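Local coordinates for protein purine nucleoside phosphorylase (Thermus thermophilus, PDB 1ODK) that probably catalyses the reversible phosphorolysis of purine nucleosides, using phosphate to split the bond between base and sugar, at residues 25-28 / 29-33; 203-206 / 207-210. All coordinates share one frame; numbering follows the deposited sequence.

In the fold
Both contacts are local, one within a helix and the other round a turn. Contact 1 is the body of helix 23-33, just after strand 16-20. Contact 2 is the end of strand 195-205 and its exit into the loop before helix 214-233. Their centres lie 25 Å apart. The nearest atoms are about 7 Å apart, between the guanidinium of Arg25 and the side chain of Ser203, without touching. Helix 214-233 connects them, since it follows the loop of contact 2 and packs on contact 1. In hexameric relatives both regions border the active site, the start of the helix on the phosphate side and the strand end on the base side; the same is likely here.

Contact 1 of 2, residues 25-28 / 29-33; sequences RAEW and IAKTF
Trp28 meets Thr32 and Phe33 in a local contact along one helix, 23-33, which follows strand 16-20. Thr32 OG1 donates to Trp28 O at 2.7 Å and also sits over one face of the indole. Its chi1 of -60° sets OG1 beside the backbone N, turned back toward that carbonyl. Thr32 N bonds to the same oxygen at 2.9 Å, from the opposite face of the carbonyl plane, so Trp28 O is gripped twice. The aromatic pair is an offset edge-to-face stack. Phe33 turns its edge toward the six-membered ring of Trp28, with the planes at 79° and Trp28 CH2 3.6 Å from Phe33 CE1. In this alpha/beta phosphorylase fold the helix is packed between helix 214-233, touched by Trp28, Ile29 and Phe33, and strand 48-53, where Ala26 and Ala30 meet Tyr49. Putting an alanine at Trp28 would probably leave the Phe33 edge without its aromatic partner and open a gap beside Thr32 and Ile29. Ile29 CG1 reaches Trp28 CE3 at 3.8 Å, the two side chains crossing at about a right angle. Glu27 OE2 and Lys31 NZ form a long salt bridge of 4.0 Å, one turn apart.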
ATOM      1  N   ARG B  25       4.597  -9.392 -36.757  1.00 14.61           N
ATOM      2  CA  ARG B  25       5.966  -8.899 -36.767  1.00 16.45           C
ATOM      3  C   ARG B  25       6.927 -10.081 -36.625  1.00 14.52           C
ATOM      4  O   ARG B  25       7.990 -10.108 -37.249  1.00 14.89           O
ATOM      5  CB  ARG B  25       6.164  -7.899 -35.625  1.00 18.94           C
ATOM      6  CG  ARG B  25       7.546  -7.275 -35.546  1.00 23.92           C
ATOM      7  CD  ARG B  25       7.468  -5.984 -34.749  1.00 28.96           C
ATOM      8  NE  ARG B  25       6.676  -4.981 -35.457  1.00 33.83           N
ATOM      9  CZ  ARG B  25       5.868  -4.104 -34.870  1.00 36.97           C
ATOM     10  NH1 ARG B  25       5.731  -4.101 -33.549  1.00 34.36           N
ATOM     11  NH2 ARG B  25       5.197  -3.225 -35.606  1.00 35.40           N
ATOM     12  N   ALA B  26       6.548 -11.058 -35.806  1.00 11.73           N
ATOM     13  CA  ALA B  26       7.380 -12.243 -35.620  1.00 12.94           C
ATOM     14  C   ALA B  26       7.570 -12.926 -36.973  1.00 13.34           C
ATOM     15  O   ALA B  26       8.685 -13.305 -37.341  1.00 13.23           O
ATOM     16  CB  ALA B  26       6.718 -13.207 -34.644  1.00 11.35           C
ATOM     17  N   GLU B  27       6.473 -13.084 -37.707  1.00 13.55           N
ATOM     18  CA  GLU B  27       6.512 -13.720 -39.022  1.00 13.59           C
ATOM     19  C   GLU B  27       7.420 -12.946 -39.972  1.00 14.02           C
ATOM     20  O   GLU B  27       8.244 -13.533 -40.675  1.00 16.32           O
ATOM     21  CB  GLU B  27       5.103 -13.798 -39.610  1.00 15.56           C
ATOM     22  CG  GLU B  27       5.047 -14.369 -41.016  1.00 20.81           C
ATOM     23  CD  GLU B  27       3.633 -14.441 -41.550  1.00 26.54           C
ATOM     24  OE1 GLU B  27       2.958 -13.390 -41.602  1.00 24.45           O
ATOM     25  OE2 GLU B  27       3.195 -15.551 -41.914  1.00 27.67           O
ATOM     26  N   TRP B  28       7.267 -11.625 -39.986  1.00 12.67           N
ATOM     27  CA  TRP B  28       8.075 -10.770 -40.848  1.00 15.51           C
ATOM     28  C   TRP B  28       9.564 -10.903 -40.528  1.00 14.21           C
ATOM     29  O   TRP B  28      10.402 -10.964 -41.431  1.00 12.50           O
ATOM     30  CB  TRP B  28       7.654  -9.308 -40.689  1.00 14.09           C
ATOM     31  CG  TRP B  28       8.506  -8.372 -41.469  1.00 17.83           C
ATOM     32  CD1 TRP B  28       8.431  -8.110 -42.805  1.00 17.97           C
ATOM     33  CD2 TRP B  28       9.605  -7.599 -40.968  1.00 18.59           C
ATOM     34  NE1 TRP B  28       9.417  -7.219 -43.169  1.00 21.04           N
ATOM     35  CE2 TRP B  28      10.151  -6.891 -42.059  1.00 20.82           C
ATOM     36  CE3 TRP B  28      10.181  -7.440 -39.700  1.00 19.31           C
ATOM     37  CZ2 TRP B  28      11.248  -6.033 -41.923  1.00 22.05           C
ATOM     38  CZ3 TRP B  28      11.272  -6.585 -39.564  1.00 19.03           C
ATOM     39  CH2 TRP B  28      11.792  -5.893 -40.672  1.00 22.21           C
ATOM     40  N   ILE B  29       9.888 -10.943 -39.239  1.00 13.69           N
ATOM     41  CA  ILE B  29      11.276 -11.069 -38.809  1.00 11.37           C
ATOM     42  C   ILE B  29      11.870 -12.397 -39.272  1.00 13.34           C
ATOM     43  O   ILE B  29      12.963 -12.441 -39.833  1.00 12.99           O
ATOM     44  CB  ILE B  29      11.401 -11.005 -37.266  1.00 11.58           C
ATOM     45  CG1 ILE B  29      11.001  -9.620 -36.755  1.00  9.73           C
ATOM     46  CG2 ILE B  29      12.828 -11.329 -36.844  1.00  9.86           C
ATOM     47  CD1 ILE B  29      10.916  -9.554 -35.239  1.00 12.81           C
ATOM     48  N   ALA B  30      11.146 -13.480 -39.023  1.00 13.08           N
ATOM     49  CA  ALA B  30      11.616 -14.803 -39.399  1.00 17.45           C
ATOM     50  C   ALA B  30      11.877 -14.919 -40.898  1.00 17.65           C
ATOM     51  O   ALA B  30      12.943 -15.362 -41.318  1.00 17.38           O
ATOM     52  CB  ALA B  30      10.607 -15.855 -38.958  1.00 13.94           C
ATOM     53  N   LYS B  31      10.901 -14.511 -41.700  1.00 18.04           N
ATOM     54  CA  LYS B  31      11.020 -14.591 -43.151  1.00 19.68           C
ATOM     55  C   LYS B  31      12.040 -13.626 -43.747  1.00 20.81           C
ATOM     56  O   LYS B  31      12.704 -13.950 -44.734  1.00 21.38           O
ATOM     57  CB  LYS B  31       9.649 -14.355 -43.792  1.00 23.67           C
ATOM     58  CG  LYS B  31       8.687 -15.519 -43.594  1.00 27.39           C
ATOM     59  CD  LYS B  31       7.283 -15.201 -44.084  1.00 29.81           C
ATOM     60  CE  LYS B  31       6.469 -16.480 -44.259  1.00 33.51           C
ATOM     61  NZ  LYS B  31       6.529 -17.349 -43.049  1.00 38.35           N
ATOM     62  N   THR B  32      12.174 -12.450 -43.141  1.00 17.18           N
ATOM     63  CA  THR B  32      13.096 -11.431 -43.630  1.00 16.66           C
ATOM     64  C   THR B  32      14.565 -11.628 -43.243  1.00 18.61           C
ATOM     65  O   THR B  32      15.459 -11.401 -44.061  1.00 16.23           O
ATOM     66  CB  THR B  32      12.658 -10.024 -43.150  1.00 13.08           C
ATOM     67  OG1 THR B  32      11.351  -9.733 -43.654  1.00 16.31           O
ATOM     68  CG2 THR B  32      13.625  -8.961 -43.639  1.00 15.56           C
ATOM     69  N   PHE B  33      14.813 -12.061 -42.012  1.00 15.63           N
ATOM     70  CA  PHE B  33      16.183 -12.223 -41.532  1.00 16.61           C
ATOM     71  C   PHE B  33      16.739 -13.632 -41.367  1.00 16.13           C
ATOM     72  O   PHE B  33      17.957 -13.819 -41.367  1.00 17.91           O
ATOM     73  CB  PHE B  33      16.350 -11.507 -40.184  1.00 14.52           C
ATOM     74  CG  PHE B  33      16.136 -10.024 -40.245  1.00 18.12           C
ATOM     75  CD1 PHE B  33      14.851  -9.488 -40.218  1.00 16.20           C
ATOM     76  CD2 PHE B  33      17.224  -9.157 -40.319  1.00 19.15           C
ATOM     77  CE1 PHE B  33      14.652  -8.110 -40.260  1.00 17.82           C
ATOM     78  CE2 PHE B  33      17.037  -7.774 -40.363  1.00 22.44           C
ATOM     79  CZ  PHE B  33      15.747  -7.250 -40.333  1.00 19.29           C
TER

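Contact 2 of 2, residues 203-206 / 207-210; sequences SNRI and GDPE
Arg205 O is gripped from two sides of the sequence, by the backbone of Asp208 and by the amide of Asn204. Asp208 N donates to it at 3.0 Å, with an N-H...O angle of 163°. Asn204 ND2 adds a weak bond of 3.2 Å. The first bond closes a type II beta turn from Arg205 to Asp208. Gly207 holds its third position with a phi of 107°. A side chain there would clash with Ile206 O, so the backbone calls for glycine.

The Asp208 side chain folds back over the turn toward the strand. Its OD1 accepts a weak bond from Arg205 N at 3.3 Å. Arg205 is thus held at both its backbone N and its O by the same residue. The carboxylate also passes beside Arg205 CB, 3.7 Å from Asp208 OD1. The guanidinium leads away and makes no salt bridge with Asp208; Arg205 NH1 stays 5.4 Å from Asp208 OD1. That distance may still allow a mild attraction between opposite charges.

Asn204 has a partner at each end of its amide. With chi1 at 63°, CG sits between the backbone N and the carbonyl carbon, which lets the amide reach both Ser203 OG and Arg205 O. Ser203 OG donates to Asn204 OD1 at 2.8 Å, in the carbonyl plane. The two bonds, one of them weak, favour this orientation of the amide. Asn204 CB also approaches Glu210 O. In hexameric relatives this strand end borders the base side of the active site, so Ser203 and Asn204 probably lie close to it here.

The turn ends strand 195-205, beside strand 84-93. Asn204 and Ile206 bond through their backbones to Ala93, and Ser203 to Ala91. Ser203 also bonds to Ala212, so the loop returns to the strand before helix 214-233 begins.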
ATOM      1  N   SER B 203       6.822   4.408 -31.538  1.00 19.60           N
ATOM      2  CA  SER B 203       5.766   4.363 -32.544  1.00 21.75           C
ATOM      3  C   SER B 203       4.792   5.528 -32.442  1.00 24.20           C
ATOM      4  O   SER B 203       3.939   5.709 -33.313  1.00 26.56           O
ATOM      5  CB  SER B 203       4.987   3.055 -32.421  1.00 20.45           C
ATOM      6  OG  SER B 203       4.411   2.941 -31.132  1.00 26.55           O
ATOM      7  N   ASN B 204       4.918   6.320 -31.382  1.00 23.59           N
ATOM      8  CA  ASN B 204       4.020   7.448 -31.175  1.00 24.77           C
ATOM      9  C   ASN B 204       4.342   8.150 -29.867  1.00 24.22           C
ATOM     10  O   ASN B 204       5.253   7.754 -29.144  1.00 22.96           O
ATOM     11  CB  ASN B 204       2.575   6.958 -31.092  1.00 26.44           C
ATOM     12  CG  ASN B 204       2.348   6.041 -29.902  1.00 26.18           C
ATOM     13  OD1 ASN B 204       2.830   4.905 -29.875  1.00 29.83           O
ATOM     14  ND2 ASN B 204       1.629   6.535 -28.901  1.00 28.46           N
ATOM     15  N   ARG B 205       3.569   9.189 -29.572  1.00 25.52           N
ATOM     16  CA  ARG B 205       3.705   9.948 -28.336  1.00 28.41           C
ATOM     17  C   ARG B 205       2.428   9.713 -27.540  1.00 28.19           C
ATOM     18  O   ARG B 205       1.338   9.656 -28.111  1.00 28.88           O
ATOM     19  CB  ARG B 205       3.873  11.437 -28.637  1.00 32.28           C
ATOM     20  CG  ARG B 205       5.266  11.792 -29.128  1.00 39.24           C
ATOM     21  CD  ARG B 205       5.230  12.897 -30.163  1.00 43.39           C
ATOM     22  NE  ARG B 205       6.572  13.261 -30.607  1.00 45.85           N
ATOM     23  CZ  ARG B 205       6.839  13.823 -31.780  1.00 45.33           C
ATOM     24  NH1 ARG B 205       5.853  14.078 -32.631  1.00 45.83           N
ATOM     25  NH2 ARG B 205       8.090  14.130 -32.103  1.00 45.99           N
ATOM     26  N   ILE B 206       2.561   9.557 -26.228  1.00 29.36           N
ATOM     27  CA  ILE B 206       1.398   9.322 -25.382  1.00 29.18           C
ATOM     28  C   ILE B 206       0.334  10.370 -25.678  1.00 30.02           C
ATOM     29  O   ILE B 206       0.618  11.566 -25.688  1.00 27.96           O
ATOM     30  CB  ILE B 206       1.768   9.383 -23.885  1.00 28.36           C
ATOM     31  CG1 ILE B 206       2.835   8.330 -23.572  1.00 27.93           C
ATOM     32  CG2 ILE B 206       0.523   9.164 -23.031  1.00 26.01           C
ATOM     33  CD1 ILE B 206       2.442   6.920 -23.952  1.00 31.65           C
ATOM     34  N   GLY B 207      -0.889   9.910 -25.933  1.00 33.31           N
ATOM     35  CA  GLY B 207      -1.974  10.827 -26.233  1.00 35.86           C
ATOM     36  C   GLY B 207      -2.382  10.832 -27.698  1.00 37.91           C
ATOM     37  O   GLY B 207      -3.490  11.256 -28.037  1.00 38.89           O
ATOM     38  N   ASP B 208      -1.492  10.372 -28.573  1.00 37.69           N
ATOM     39  CA  ASP B 208      -1.791  10.327 -30.002  1.00 38.25           C
ATOM     40  C   ASP B 208      -2.860   9.280 -30.298  1.00 38.41           C
ATOM     41  O   ASP B 208      -2.789   8.149 -29.812  1.00 36.23           O
ATOM     42  CB  ASP B 208      -0.530  10.005 -30.808  1.00 38.33           C
ATOM     43  CG  ASP B 208       0.430  11.177 -30.889  1.00 38.32           C
ATOM     44  OD1 ASP B 208       1.519  11.006 -31.476  1.00 36.04           O
ATOM     45  OD2 ASP B 208       0.094  12.265 -30.373  1.00 38.35           O
ATOM     46  N   PRO B 209      -3.869   9.647 -31.103  1.00 38.53           N
ATOM     47  CA  PRO B 209      -4.954   8.728 -31.460  1.00 38.44           C
ATOM     48  C   PRO B 209      -4.498   7.631 -32.425  1.00 38.97           C
ATOM     49  O   PRO B 209      -5.098   6.558 -32.486  1.00 39.43           O
ATOM     50  CB  PRO B 209      -5.997   9.657 -32.074  1.00 36.86           C
ATOM     51  CG  PRO B 209      -5.150  10.698 -32.739  1.00 38.18           C
ATOM     52  CD  PRO B 209      -4.091  10.979 -31.697  1.00 37.26           C
ATOM     53  N   GLU B 210      -3.435   7.909 -33.175  1.00 38.57           N
ATOM     54  CA  GLU B 210      -2.899   6.945 -34.130  1.00 39.51           C
ATOM     55  C   GLU B 210      -1.382   6.843 -34.040  1.00 37.96           C
ATOM     56  O   GLU B 210      -0.720   7.725 -33.489  1.00 36.54           O
ATOM     57  CB  GLU B 210      -3.288   7.333 -35.559  1.00 41.23           C
ATOM     58  CG  GLU B 210      -4.774   7.241 -35.859  1.00 48.07           C
ATOM     59  CD  GLU B 210      -5.092   7.552 -37.312  1.00 51.03           C
ATOM     60  OE1 GLU B 210      -4.564   6.848 -38.201  1.00 52.15           O
ATOM     61  OE2 GLU B 210      -5.870   8.498 -37.567  1.00 52.22           O
TER